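Local coordinates for phosphoribosylaminoimidazole carboxylase (PDB 4JA0), which probably catalyses two steps of de novo purine biosynthesis, joining an AIR carboxylase and a SAICAR synthetase in one bifunctional polypeptide, at residues A[57-61]-A[83-89]; A[171-176]-A[191-197]; A[314-320]-A[340-346]. All coordinates share one frame. Numbering follows the deposited sequence.

Contact 1 of 3, residues A[57-61]-A[83-89]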
ATOM      1  N   ALA A  57     -60.335 -22.606 -29.314  1.00 30.79           N
ATOM      2  CA  ALA A  57     -59.015 -23.030 -29.767  1.00 18.19           C
ATOM      3  C   ALA A  57     -58.177 -21.845 -30.258  1.00 23.67           C
ATOM      4  O   ALA A  57     -56.955 -21.818 -30.078  1.00 32.66           O
ATOM      5  CB  ALA A  57     -59.133 -24.078 -30.851  1.00 14.84           C
ATOM      6  N   ALA A  58     -58.825 -20.868 -30.884  1.00 33.28           N
ATOM      7  CA  ALA A  58     -58.108 -19.690 -31.362  1.00 21.73           C
ATOM      8  C   ALA A  58     -57.625 -18.829 -30.204  1.00 14.75           C
ATOM      9  O   ALA A  58     -56.503 -18.336 -30.231  1.00 21.64           O
ATOM     10  CB  ALA A  58     -58.994 -18.876 -32.285  1.00 12.81           C
ATOM     11  N   ILE A  59     -58.452 -18.708 -29.166  1.00 15.45           N
ATOM     12  CA  ILE A  59     -58.133 -17.887 -28.005  1.00 14.47           C
ATOM     13  C   ILE A  59     -56.891 -18.421 -27.302  1.00 18.07           C
ATOM     14  O   ILE A  59     -55.961 -17.674 -26.983  1.00 16.75           O
ATOM     15  CB  ILE A  59     -59.287 -17.886 -26.975  1.00 22.73           C
ATOM     16  CG1 ILE A  59     -60.605 -17.419 -27.607  1.00 21.73           C
ATOM     17  CG2 ILE A  59     -58.917 -17.045 -25.753  1.00 19.83           C
ATOM     18  CD1 ILE A  59     -60.604 -15.959 -28.010  1.00 26.85           C
ATOM     19  N   SER A  60     -56.873 -19.727 -27.075  1.00 16.02           N
ATOM     20  CA  SER A  60     -55.735 -20.362 -26.430  1.00 14.64           C
ATOM     21  C   SER A  60     -54.453 -20.210 -27.224  1.00 15.01           C
ATOM     22  O   SER A  60     -53.454 -19.757 -26.681  1.00 19.25           O
ATOM     23  CB  SER A  60     -56.014 -21.842 -26.194  1.00  6.67           C
ATOM     24  OG  SER A  60     -57.035 -21.993 -25.228  1.00 17.25           O
ATOM     25  N   ASN A  61     -54.500 -20.525 -28.515  1.00  8.50           N
ATOM     26  CA  ASN A  61     -53.312 -20.493 -29.360  1.00  9.92           C
ATOM     27  C   ASN A  61     -52.680 -19.101 -29.319  1.00 18.27           C
ATOM     28  O   ASN A  61     -51.455 -18.950 -29.170  1.00  9.82           O
ATOM     29  CB  ASN A  61     -53.672 -20.895 -30.798  1.00 13.21           C
ATOM     30  CG  ASN A  61     -52.463 -21.300 -31.621  1.00 10.13           C
ATOM     31  OD1 ASN A  61     -51.805 -22.283 -31.316  1.00 11.68           O
ATOM     32  ND2 ASN A  61     -52.181 -20.559 -32.680  1.00 14.36           N
ATOM     33  N   ILE A  83     -46.307 -19.390 -34.704  1.00 21.54           N
ATOM     34  CA  ILE A  83     -47.689 -19.745 -34.993  1.00 20.83           C
ATOM     35  C   ILE A  83     -47.788 -20.343 -36.398  1.00 19.74           C
ATOM     36  O   ILE A  83     -47.142 -19.864 -37.337  1.00 18.07           O
ATOM     37  CB  ILE A  83     -48.623 -18.521 -34.845  1.00 16.43           C
ATOM     38  CG1 ILE A  83     -49.160 -18.441 -33.414  1.00 28.86           C
ATOM     39  CG2 ILE A  83     -49.787 -18.608 -35.800  1.00 23.63           C
ATOM     40  CD1 ILE A  83     -50.161 -17.328 -33.181  1.00 22.18           C
ATOM     41  N   ALA A  84     -48.546 -21.427 -36.527  1.00 17.43           N
ATOM     42  CA  ALA A  84     -48.745 -22.044 -37.831  1.00 25.53           C
ATOM     43  C   ALA A  84     -50.045 -21.517 -38.411  1.00 29.56           C
ATOM     44  O   ALA A  84     -50.124 -21.169 -39.591  1.00 28.27           O
ATOM     45  CB  ALA A  84     -48.799 -23.566 -37.705  1.00 12.57           C
ATOM     46  N   SER A  85     -51.053 -21.424 -37.550  1.00 32.16           N
ATOM     47  CA  SER A  85     -52.348 -20.888 -37.927  1.00 26.18           C
ATOM     48  C   SER A  85     -53.017 -20.285 -36.709  1.00 26.78           C
ATOM     49  O   SER A  85     -52.393 -20.017 -35.691  1.00 31.01           O
ATOM     50  CB  SER A  85     -53.257 -21.978 -38.497  1.00 24.45           C
ATOM     51  OG  SER A  85     -53.411 -23.047 -37.582  1.00 30.14           O
ATOM     52  N   GLU A  86     -54.321 -20.122 -36.818  1.00 33.95           N
ATOM     53  CA  GLU A  86     -55.101 -19.421 -35.820  1.00 40.01           C
ATOM     54  C   GLU A  86     -55.374 -20.323 -34.625  1.00 33.90           C
ATOM     55  O   GLU A  86     -55.717 -19.848 -33.536  1.00 28.78           O
ATOM     56  CB  GLU A  86     -56.393 -18.919 -36.483  1.00 27.18           C
ATOM     57  CG  GLU A  86     -56.160 -17.765 -37.503  1.00 54.79           C
ATOM     58  CD  GLU A  86     -55.201 -18.108 -38.663  1.00 69.85           C
ATOM     59  OE1 GLU A  86     -54.922 -19.306 -38.903  1.00 39.55           O
ATOM     60  OE2 GLU A  86     -54.713 -17.169 -39.333  1.00 77.53           O
ATOM     61  N   THR A  87     -55.198 -21.626 -34.836  1.00 23.23           N
ATOM     62  CA  THR A  87     -55.484 -22.608 -33.802  1.00 30.54           C
ATOM     63  C   THR A  87     -54.300 -23.519 -33.501  1.00 18.64           C
ATOM     64  O   THR A  87     -54.335 -24.302 -32.547  1.00 19.89           O
ATOM     65  CB  THR A  87     -56.667 -23.485 -34.219  1.00 28.60           C
ATOM     66  OG1 THR A  87     -56.479 -23.885 -35.587  1.00 27.91           O
ATOM     67  CG2 THR A  87     -57.971 -22.708 -34.099  1.00 18.54           C
ATOM     68  N   ALA A  88     -53.237 -23.382 -34.289  1.00 15.61           N
ATOM     69  CA  ALA A  88     -52.078 -24.264 -34.165  1.00 19.46           C
ATOM     70  C   ALA A  88     -50.739 -23.520 -34.141  1.00 13.68           C
ATOM     71  O   ALA A  88     -50.647 -22.369 -34.560  1.00 11.50           O
ATOM     72  CB  ALA A  88     -52.094 -25.312 -35.286  1.00 12.70           C
ATOM     73  N   PHE A  89     -49.708 -24.186 -33.631  1.00 16.59           N
ATOM     74  CA  PHE A  89     -48.357 -23.638 -33.680  1.00 17.57           C
ATOM     75  C   PHE A  89     -47.261 -24.687 -33.880  1.00 14.91           C
ATOM     76  O   PHE A  89     -47.453 -25.872 -33.593  1.00 15.38           O
ATOM     77  CB  PHE A  89     -48.044 -22.796 -32.435  1.00 13.60           C
ATOM     78  CG  PHE A  89     -47.906 -23.594 -31.166  1.00  8.24           C
ATOM     79  CD1 PHE A  89     -46.720 -24.257 -30.867  1.00 10.40           C
ATOM     80  CD2 PHE A  89     -48.945 -23.649 -30.253  1.00 12.76           C
ATOM     81  CE1 PHE A  89     -46.585 -24.986 -29.704  1.00  8.79           C
ATOM     82  CE2 PHE A  89     -48.818 -24.367 -29.088  1.00 12.91           C
ATOM     83  CZ  PHE A  89     -47.636 -25.034 -28.809  1.00  9.08           C
TER

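Contact 2 of 3, residues A[171-176]-A[191-197]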
ATOM      1  N   ALA A 171     -36.239 -22.852 -12.951  1.00  1.38           N
ATOM      2  CA  ALA A 171     -36.860 -22.303 -14.151  1.00  1.51           C
ATOM      3  C   ALA A 171     -38.336 -22.007 -13.958  1.00  1.23           C
ATOM      4  O   ALA A 171     -38.832 -20.976 -14.402  1.00  2.27           O
ATOM      5  CB  ALA A 171     -36.682 -23.253 -15.328  1.00  1.46           C
ATOM      6  N   THR A 172     -39.029 -22.902 -13.271  1.00  1.67           N
ATOM      7  CA  THR A 172     -40.458 -22.742 -13.045  1.00  1.17           C
ATOM      8  C   THR A 172     -40.712 -21.497 -12.201  1.00  1.21           C
ATOM      9  O   THR A 172     -41.577 -20.684 -12.530  1.00  2.53           O
ATOM     10  CB  THR A 172     -41.071 -24.002 -12.364  1.00  2.78           C
ATOM     11  OG1 THR A 172     -40.779 -25.169 -13.144  1.00  4.75           O
ATOM     12  CG2 THR A 172     -42.586 -23.877 -12.194  1.00  1.67           C
ATOM     13  N   ILE A 173     -39.955 -21.331 -11.129  1.00  1.16           N
ATOM     14  CA  ILE A 173     -40.121 -20.150 -10.298  1.00  1.37           C
ATOM     15  C   ILE A 173     -39.850 -18.895 -11.111  1.00  1.85           C
ATOM     16  O   ILE A 173     -40.580 -17.909 -10.996  1.00  2.59           O
ATOM     17  CB  ILE A 173     -39.192 -20.172  -9.088  1.00  0.79           C
ATOM     18  CG1 ILE A 173     -39.492 -21.401  -8.235  1.00  2.31           C
ATOM     19  CG2 ILE A 173     -39.347 -18.906  -8.280  1.00  0.86           C
ATOM     20  CD1 ILE A 173     -38.513 -21.610  -7.101  1.00  0.97           C
ATOM     21  N   LEU A 174     -38.825 -18.949 -11.958  1.00  1.70           N
ATOM     22  CA  LEU A 174     -38.420 -17.798 -12.775  1.00  1.49           C
ATOM     23  C   LEU A 174     -39.484 -17.353 -13.775  1.00  1.94           C
ATOM     24  O   LEU A 174     -39.771 -16.168 -13.894  1.00  1.24           O
ATOM     25  CB  LEU A 174     -37.120 -18.134 -13.510  1.00  0.90           C
ATOM     26  CG  LEU A 174     -36.460 -17.037 -14.330  1.00  2.14           C
ATOM     27  CD1 LEU A 174     -36.466 -15.772 -13.523  1.00  4.11           C
ATOM     28  CD2 LEU A 174     -35.040 -17.432 -14.636  1.00  1.35           C
ATOM     29  N   ILE A 175     -40.088 -18.322 -14.456  1.00  1.59           N
ATOM     30  CA  ILE A 175     -41.140 -18.075 -15.440  1.00  1.72           C
ATOM     31  C   ILE A 175     -42.365 -17.472 -14.774  1.00  3.08           C
ATOM     32  O   ILE A 175     -42.991 -16.555 -15.310  1.00  2.79           O
ATOM     33  CB  ILE A 175     -41.523 -19.379 -16.158  1.00  1.30           C
ATOM     34  CG1 ILE A 175     -40.423 -19.758 -17.139  1.00  1.29           C
ATOM     35  CG2 ILE A 175     -42.880 -19.269 -16.858  1.00  0.99           C
ATOM     36  CD1 ILE A 175     -40.498 -21.201 -17.567  1.00 40.60           C
ATOM     37  N   PHE A 176     -42.696 -17.997 -13.599  1.00  2.60           N
ATOM     38  CA  PHE A 176     -43.736 -17.410 -12.793  1.00  0.96           C
ATOM     39  C   PHE A 176     -43.390 -15.946 -12.450  1.00  2.60           C
ATOM     40  O   PHE A 176     -44.225 -15.055 -12.589  1.00  2.74           O
ATOM     41  CB  PHE A 176     -43.925 -18.192 -11.505  1.00  1.14           C
ATOM     42  CG  PHE A 176     -44.960 -17.598 -10.612  1.00  4.72           C
ATOM     43  CD1 PHE A 176     -46.284 -17.970 -10.729  1.00  3.56           C
ATOM     44  CD2 PHE A 176     -44.625 -16.584  -9.716  1.00  3.90           C
ATOM     45  CE1 PHE A 176     -47.238 -17.384  -9.919  1.00  6.30           C
ATOM     46  CE2 PHE A 176     -45.572 -15.990  -8.915  1.00  2.31           C
ATOM     47  CZ  PHE A 176     -46.876 -16.387  -9.009  1.00  6.53           C
ATOM     48  N   ILE A 191     -51.526 -15.568  -9.763  1.00  5.44           N
ATOM     49  CA  ILE A 191     -51.671 -16.219  -8.461  1.00  6.13           C
ATOM     50  C   ILE A 191     -50.962 -17.544  -8.435  1.00  3.68           C
ATOM     51  O   ILE A 191     -50.286 -17.868  -7.469  1.00  9.40           O
ATOM     52  CB  ILE A 191     -53.179 -16.372  -8.051  1.00  8.11           C
ATOM     53  CG1 ILE A 191     -53.600 -15.236  -7.132  1.00  6.33           C
ATOM     54  CG2 ILE A 191     -53.404 -17.600  -7.231  1.00  5.69           C
ATOM     55  CD1 ILE A 191     -53.642 -13.929  -7.774  1.00  3.91           C
ATOM     56  N   ASP A 192     -51.110 -18.308  -9.505  1.00  1.97           N
ATOM     57  CA  ASP A 192     -50.373 -19.547  -9.625  1.00  1.92           C
ATOM     58  C   ASP A 192     -50.252 -19.953 -11.076  1.00  1.80           C
ATOM     59  O   ASP A 192     -50.828 -19.307 -11.940  1.00  2.14           O
ATOM     60  CB  ASP A 192     -50.961 -20.669  -8.743  1.00  6.46           C
ATOM     61  CG  ASP A 192     -52.434 -20.974  -9.039  1.00 24.05           C
ATOM     62  OD1 ASP A 192     -53.251 -20.859  -8.104  1.00 29.76           O
ATOM     63  OD2 ASP A 192     -52.768 -21.413 -10.167  1.00 34.70           O
ATOM     64  N   MET A 193     -49.451 -20.983 -11.343  1.00  1.67           N
ATOM     65  CA  MET A 193     -49.208 -21.433 -12.712  1.00  2.68           C
ATOM     66  C   MET A 193     -48.839 -22.885 -12.779  1.00  3.73           C
ATOM     67  O   MET A 193     -48.301 -23.423 -11.826  1.00 10.27           O
ATOM     68  CB  MET A 193     -48.024 -20.709 -13.311  1.00 10.42           C
ATOM     69  CG  MET A 193     -48.309 -19.464 -14.054  1.00  8.15           C
ATOM     70  SD  MET A 193     -46.729 -19.215 -14.836  1.00 10.56           S
ATOM     71  CE  MET A 193     -46.933 -20.335 -16.205  1.00 11.82           C
ATOM     72  N   LYS A 194     -49.025 -23.480 -13.951  1.00  5.75           N
ATOM     73  CA  LYS A 194     -48.542 -24.834 -14.218  1.00  6.40           C
ATOM     74  C   LYS A 194     -47.876 -24.851 -15.587  1.00  6.32           C
ATOM     75  O   LYS A 194     -48.419 -24.318 -16.564  1.00  8.56           O
ATOM     76  CB  LYS A 194     -49.694 -25.853 -14.183  1.00  1.53           C
ATOM     77  N   ILE A 195     -46.697 -25.459 -15.659  1.00  2.00           N
ATOM     78  CA  ILE A 195     -46.014 -25.588 -16.931  1.00  3.44           C
ATOM     79  C   ILE A 195     -45.505 -27.006 -17.014  1.00  2.28           C
ATOM     80  O   ILE A 195     -45.551 -27.727 -16.025  1.00  2.49           O
ATOM     81  CB  ILE A 195     -44.839 -24.606 -17.064  1.00  8.70           C
ATOM     82  CG1 ILE A 195     -43.883 -24.779 -15.888  1.00  3.27           C
ATOM     83  CG2 ILE A 195     -45.325 -23.190 -17.121  1.00  2.83           C
ATOM     84  CD1 ILE A 195     -42.679 -23.844 -15.938  1.00  6.15           C
ATOM     85  N   GLU A 196     -45.005 -27.391 -18.184  1.00  2.39           N
ATOM     86  CA  GLU A 196     -44.437 -28.716 -18.391  1.00  3.28           C
ATOM     87  C   GLU A 196     -43.155 -28.627 -19.222  1.00  3.52           C
ATOM     88  O   GLU A 196     -43.029 -27.752 -20.063  1.00  7.24           O
ATOM     89  CB  GLU A 196     -45.472 -29.628 -19.053  1.00 10.31           C
ATOM     90  CG  GLU A 196     -46.614 -30.052 -18.114  1.00 27.27           C
ATOM     91  CD  GLU A 196     -47.768 -30.775 -18.827  1.00 42.41           C
ATOM     92  OE1 GLU A 196     -47.550 -31.336 -19.926  1.00 36.53           O
ATOM     93  OE2 GLU A 196     -48.902 -30.772 -18.287  1.00 47.03           O
ATOM     94  N   PHE A 197     -42.209 -29.532 -18.990  1.00 10.07           N
ATOM     95  CA  PHE A 197     -40.927 -29.524 -19.704  1.00  3.92           C
ATOM     96  C   PHE A 197     -40.749 -30.773 -20.568  1.00  6.02           C
ATOM     97  O   PHE A 197     -41.397 -31.802 -20.344  1.00  3.76           O
ATOM     98  CB  PHE A 197     -39.750 -29.466 -18.726  1.00  2.44           C
ATOM     99  CG  PHE A 197     -39.599 -28.153 -17.989  1.00  2.62           C
ATOM    100  CD1 PHE A 197     -40.080 -28.010 -16.685  1.00  2.62           C
ATOM    101  CD2 PHE A 197     -38.922 -27.085 -18.572  1.00  0.61           C
ATOM    102  CE1 PHE A 197     -39.918 -26.809 -16.002  1.00  3.08           C
ATOM    103  CE2 PHE A 197     -38.760 -25.900 -17.896  1.00  1.51           C
ATOM    104  CZ  PHE A 197     -39.251 -25.755 -16.614  1.00  1.10           C
TER

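Contact 3 of 3, residues A[314-320]-A[340-346]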
ATOM      1  N   MET A 314     -23.999  16.450 -21.619  1.00  5.36           N
ATOM      2  CA  MET A 314     -24.847  15.760 -20.663  1.00 10.95           C
ATOM      3  C   MET A 314     -26.196  16.459 -20.504  1.00 11.96           C
ATOM      4  O   MET A 314     -27.206  15.816 -20.194  1.00  8.40           O
ATOM      5  CB  MET A 314     -24.153  15.600 -19.318  1.00  5.51           C
ATOM      6  CG  MET A 314     -24.283  16.811 -18.445  1.00 28.44           C
ATOM      7  SD  MET A 314     -25.045  16.455 -16.862  1.00 33.79           S
ATOM      8  CE  MET A 314     -25.707  18.066 -16.493  1.00 13.39           C
ATOM      9  N   GLN A 315     -26.222  17.766 -20.748  1.00  9.00           N
ATOM     10  CA  GLN A 315     -27.479  18.490 -20.667  1.00  5.18           C
ATOM     11  C   GLN A 315     -28.376  18.095 -21.841  1.00  5.90           C
ATOM     12  O   GLN A 315     -29.599  18.013 -21.704  1.00  5.59           O
ATOM     13  CB  GLN A 315     -27.235  20.006 -20.623  1.00  3.26           C
ATOM     14  CG  GLN A 315     -26.852  20.513 -19.231  1.00  6.48           C
ATOM     15  CD  GLN A 315     -26.174  21.887 -19.210  1.00  5.38           C
ATOM     16  OE1 GLN A 315     -25.681  22.387 -20.225  1.00  1.89           O
ATOM     17  NE2 GLN A 315     -26.163  22.504 -18.034  1.00  2.75           N
ATOM     18  N   GLN A 316     -27.762  17.735 -22.959  1.00  4.32           N
ATOM     19  CA  GLN A 316     -28.532  17.333 -24.122  1.00  3.37           C
ATOM     20  C   GLN A 316     -29.229  16.014 -23.877  1.00  5.27           C
ATOM     21  O   GLN A 316     -30.371  15.845 -24.287  1.00 10.18           O
ATOM     22  CB  GLN A 316     -27.636  17.258 -25.355  1.00  3.24           C
ATOM     23  CG  GLN A 316     -27.151  18.623 -25.827  1.00  0.81           C
ATOM     24  CD  GLN A 316     -26.044  18.512 -26.847  1.00  6.78           C
ATOM     25  OE1 GLN A 316     -25.483  17.435 -27.059  1.00 32.43           O
ATOM     26  NE2 GLN A 316     -25.731  19.621 -27.503  1.00 23.04           N
ATOM     27  N   TYR A 317     -28.574  15.123 -23.132  1.00 10.05           N
ATOM     28  CA  TYR A 317     -29.164  13.840 -22.765  1.00  1.96           C
ATOM     29  C   TYR A 317     -30.266  14.038 -21.723  1.00  3.26           C
ATOM     30  O   TYR A 317     -31.216  13.260 -21.654  1.00  1.80           O
ATOM     31  CB  TYR A 317     -28.085  12.864 -22.277  1.00  0.65           C
ATOM     32  CG  TYR A 317     -27.311  12.240 -23.404  1.00  0.74           C
ATOM     33  CD1 TYR A 317     -27.914  11.315 -24.240  1.00  0.86           C
ATOM     34  CD2 TYR A 317     -25.992  12.577 -23.647  1.00  1.42           C
ATOM     35  CE1 TYR A 317     -27.234  10.738 -25.290  1.00  0.67           C
ATOM     36  CE2 TYR A 317     -25.299  12.015 -24.700  1.00  0.71           C
ATOM     37  CZ  TYR A 317     -25.930  11.093 -25.519  1.00  1.17           C
ATOM     38  OH  TYR A 317     -25.264  10.507 -26.572  1.00  1.40           O
ATOM     39  N   GLU A 318     -30.143  15.118 -20.952  1.00  2.43           N
ATOM     40  CA  GLU A 318     -31.102  15.458 -19.912  1.00  2.66           C
ATOM     41  C   GLU A 318     -32.434  16.000 -20.457  1.00  7.93           C
ATOM     42  O   GLU A 318     -33.395  16.188 -19.692  1.00  6.76           O
ATOM     43  CB  GLU A 318     -30.479  16.452 -18.938  1.00  2.98           C
ATOM     44  CG  GLU A 318     -29.578  15.808 -17.897  1.00 10.21           C
ATOM     45  CD  GLU A 318     -29.206  16.763 -16.776  1.00 32.64           C
ATOM     46  OE1 GLU A 318     -28.985  16.303 -15.629  1.00 35.03           O
ATOM     47  OE2 GLU A 318     -29.144  17.984 -17.044  1.00 28.99           O
ATOM     48  N   ASP A 319     -32.480  16.250 -21.767  1.00  4.98           N
ATOM     49  CA  ASP A 319     -33.717  16.583 -22.471  1.00  3.99           C
ATOM     50  C   ASP A 319     -34.429  15.297 -22.873  1.00 12.01           C
ATOM     51  O   ASP A 319     -34.448  14.928 -24.058  1.00 13.13           O
ATOM     52  CB  ASP A 319     -33.396  17.404 -23.716  1.00  4.94           C
ATOM     53  CG  ASP A 319     -34.637  17.856 -24.489  1.00 13.33           C
ATOM     54  OD1 ASP A 319     -35.757  17.909 -23.917  1.00 12.93           O
ATOM     55  OD2 ASP A 319     -34.469  18.164 -25.695  1.00 10.58           O
ATOM     56  N   THR A 320     -35.032  14.627 -21.893  1.00  8.23           N
ATOM     57  CA  THR A 320     -35.736  13.382 -22.147  1.00 11.30           C
ATOM     58  C   THR A 320     -36.887  13.239 -21.183  1.00  7.02           C
ATOM     59  O   THR A 320     -36.958  13.982 -20.207  1.00  6.91           O
ATOM     60  CB  THR A 320     -34.779  12.162 -21.948  1.00 15.50           C
ATOM     61  OG1 THR A 320     -35.448  10.942 -22.305  1.00 23.09           O
ATOM     62  CG2 THR A 320     -34.277  12.081 -20.487  1.00  6.57           C
ATOM     63  N   LEU A 340     -19.733  14.857 -13.445  1.00  2.06           N
ATOM     64  CA  LEU A 340     -21.102  14.515 -13.851  1.00  2.78           C
ATOM     65  C   LEU A 340     -22.010  14.404 -12.648  1.00  2.01           C
ATOM     66  O   LEU A 340     -23.095  14.989 -12.597  1.00  4.98           O
ATOM     67  CB  LEU A 340     -21.133  13.186 -14.594  1.00  1.94           C
ATOM     68  CG  LEU A 340     -20.593  13.233 -16.020  1.00  8.71           C
ATOM     69  CD1 LEU A 340     -20.556  11.851 -16.647  1.00  2.10           C
ATOM     70  CD2 LEU A 340     -21.470  14.169 -16.842  1.00 13.62           C
ATOM     71  N   SER A 341     -21.525  13.688 -11.654  1.00  1.11           N
ATOM     72  CA  SER A 341     -22.291  13.424 -10.469  1.00  1.71           C
ATOM     73  C   SER A 341     -22.701  14.739  -9.804  1.00  2.68           C
ATOM     74  O   SER A 341     -23.806  14.852  -9.250  1.00  1.10           O
ATOM     75  CB  SER A 341     -21.457  12.549  -9.527  1.00  2.06           C
ATOM     76  OG  SER A 341     -22.210  12.139  -8.401  1.00 24.97           O
ATOM     77  N   GLY A 342     -21.835  15.750  -9.914  1.00  2.72           N
ATOM     78  CA  GLY A 342     -22.112  17.047  -9.313  1.00  5.00           C
ATOM     79  C   GLY A 342     -23.085  17.930 -10.104  1.00  1.08           C
ATOM     80  O   GLY A 342     -23.639  18.893  -9.577  1.00  0.67           O
ATOM     81  N   ASN A 343     -23.290  17.600 -11.372  1.00  1.80           N
ATOM     82  CA  ASN A 343     -24.108  18.439 -12.232  1.00  4.64           C
ATOM     83  C   ASN A 343     -25.378  17.762 -12.756  1.00  8.38           C
ATOM     84  O   ASN A 343     -26.198  18.398 -13.418  1.00  5.77           O
ATOM     85  CB  ASN A 343     -23.260  18.988 -13.379  1.00  4.87           C
ATOM     86  CG  ASN A 343     -22.227  20.003 -12.905  1.00  4.13           C
ATOM     87  OD1 ASN A 343     -22.523  21.180 -12.740  1.00  9.89           O
ATOM     88  ND2 ASN A 343     -21.015  19.544 -12.678  1.00  4.00           N
ATOM     89  N   THR A 344     -25.564  16.483 -12.441  1.00  9.12           N
ATOM     90  CA  THR A 344     -26.795  15.813 -12.855  1.00  3.26           C
ATOM     91  C   THR A 344     -27.460  15.090 -11.711  1.00  4.75           C
ATOM     92  O   THR A 344     -26.874  14.872 -10.650  1.00 11.46           O
ATOM     93  CB  THR A 344     -26.579  14.822 -14.037  1.00  1.43           C
ATOM     94  OG1 THR A 344     -27.815  14.589 -14.711  1.00  5.59           O
ATOM     95  CG2 THR A 344     -26.029  13.516 -13.559  1.00  2.37           C
ATOM     96  N   SER A 345     -28.692  14.681 -11.944  1.00 15.30           N
ATOM     97  CA  SER A 345     -29.478  14.066 -10.906  1.00  4.68           C
ATOM     98  C   SER A 345     -29.681  12.611 -11.276  1.00  6.37           C
ATOM     99  O   SER A 345     -30.124  11.801 -10.456  1.00  4.82           O
ATOM    100  CB  SER A 345     -30.822  14.780 -10.815  1.00  9.42           C
ATOM    101  OG  SER A 345     -31.665  14.148  -9.877  1.00 45.60           O
ATOM    102  N   TYR A 346     -29.303  12.272 -12.503  1.00  2.17           N
ATOM    103  CA  TYR A 346     -29.367  10.888 -12.946  1.00  3.59           C
ATOM    104  C   TYR A 346     -28.167  10.115 -12.380  1.00  5.33           C
ATOM    105  O   TYR A 346     -27.082  10.681 -12.176  1.00  5.80           O
ATOM    106  CB  TYR A 346     -29.408  10.829 -14.488  1.00  4.14           C
ATOM    107  CG  TYR A 346     -30.608  11.555 -15.040  1.00  8.54           C
ATOM    108  CD1 TYR A 346     -31.840  10.909 -15.179  1.00  6.20           C
ATOM    109  CD2 TYR A 346     -30.521  12.901 -15.391  1.00  5.95           C
ATOM    110  CE1 TYR A 346     -32.946  11.584 -15.652  1.00  5.38           C
ATOM    111  CE2 TYR A 346     -31.616  13.581 -15.871  1.00  8.29           C
ATOM    112  CZ  TYR A 346     -32.824  12.917 -15.998  1.00  9.31           C
ATOM    113  OH  TYR A 346     -33.907  13.603 -16.473  1.00 19.22           O
TER
HETATM  114  O   HOH W   1     -27.517  20.214 -15.352  1.00 15.95           O

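Contact 1 of 3, residues A[57-61]-A[83-89]
Helix 57-74 opens against the turn that links strands 80-83 and 88-91. Ala57, in its first turn, points its CB at Thr87, reaching CG2 at 3.7 Å. Ala58 makes the tightest backbone approach: its CA lies 3.2 Å from Glu86 O, a CA-H...O contact with 153° at the hydrogen, a closeness consistent with the small side chain of Ala58. Ile59 faces the other way, onto helix 241-257. One turn after Ala57, Asn61 gives the specific link. Asn61 ND2 donates to Ala88 O (3.0 Å), the carbonyl that also accepts from Ala84 N and Ser85 N and so closes the beta hairpin. Asn61 OD1 meets the edge of the Phe89 ring, 3.3 Å from CD2, and is hydrogen-bonded to Lys39. Lys39 belongs to strand 36-43, which pairs with strand 88-91 on the backbone, so the start of helix 57-74 is tied to two neighbouring strands of the N-terminal antiparallel sheet.

Contact 2 of 3, residues A[171-176]-A[191-197]
Phe176, with chi1 at t, carries its ring along the strand, and the ring edge lies near Met193 CB (4.1 Å from Phe176 CD1) and Asp192 CA (3.8 Å from Phe176 CE1). Met193 extends toward the helix with chi2 at t and turns only its methyl, chi3 at p, setting SD 4.0 Å from Phe176 CA and CE 4.2 Å from Ile175 CG2. Ile175 (m, t) and Ile195 (p, t) meet tip to tip, CD1 to CD1 at 3.8 Å. At the far end Phe197, chi1 at m, brings CZ to 3.8 Å from Ala171 CB and turns its ring edge to Thr172, with CE1 3.4 Å from OG1. Met193, Ile195 and Phe197 thus form one face; the axes of helix 171-176 and strand 191-195 pass 9.4 Å apart, at 130° between their N-to-C directions. Asp192 points away and forms a salt bridge with Arg217, near a bound sulfate. Thr172 OG1 bonds to Met168 O in its own helix; the isoleucine, methionine and phenylalanine contacts make this apolar packing, as in a helix-on-sheet core.

Contact 3 of 3, residues A[314-320]-A[340-346]
Two helix ends lie side by side here, each running out into an irregular loop. The CA atoms come closest at Met314 and Leu340, still 7.9 Å apart, so side chains must fill the gap. Helix 307-317 unwinds through weak backbone hydrogen bonds, and Asp319 sits at the centre of an inverse gamma turn before Thr320 becomes extended. In the other segment Thr344 N still bonds to Leu340 O (2.9 Å), after which the chain leads on to Tyr346.

Met314 makes the largest single contribution. Its CB packs on Leu340 CD2 at 3.9 Å, SD lies 3.6 Å from Thr344 CB, and CE reaches Asn343 O at 3.1 Å. Glu318 stretches across beside it: its CG rests 3.6 Å from Tyr346 CE2, and its carboxylate is joined to the other segment by a water that donates to Glu318 OE2 (3.2 Å) and Asn343 O (3.0 Å). The charge of Glu318 is met by Arg403 of the second subunit, while the Tyr346 hydroxyl bonds to Lys181 of that subunit. Asn343 ND2 bonds to Val339 O and also to Thr307 of the third subunit, so three chains converge here.

Within the chain, the two helices are the helical parts of successive beta-alpha units, after strands 296-300 and 323-329 of the parallel AIR carboxylase sheet. Met314 and Leu340 both pack on Phe272 of strand 267-273, whereas Thr344 and Tyr346 reach Phe326 and Leu324 of strand 323-329, which places the contact against the sheet.

Overall arrangement
The three contacts follow one another along the chain, each closing before the next begins. Contacts 1 and 2 share the SAICAR synthetase part, with centres 21 Å apart and nearest atoms about 10 Å apart. They belong to different antiparallel sheets: contact 1 sets helix 57-74 against the N-terminal one, contact 2 packs helix 162-183 on the sheet built around strand 188-200. Contact 3 lies in the AIR carboxylase part, its centre 48 Å from that of contact 1 and 41 Å from that of contact 2, on a parallel sheet. Other subunits touch contact 3 alone, so it also takes part in building the eight-chain assembly, while contacts 1 and 2 join elements within one chain.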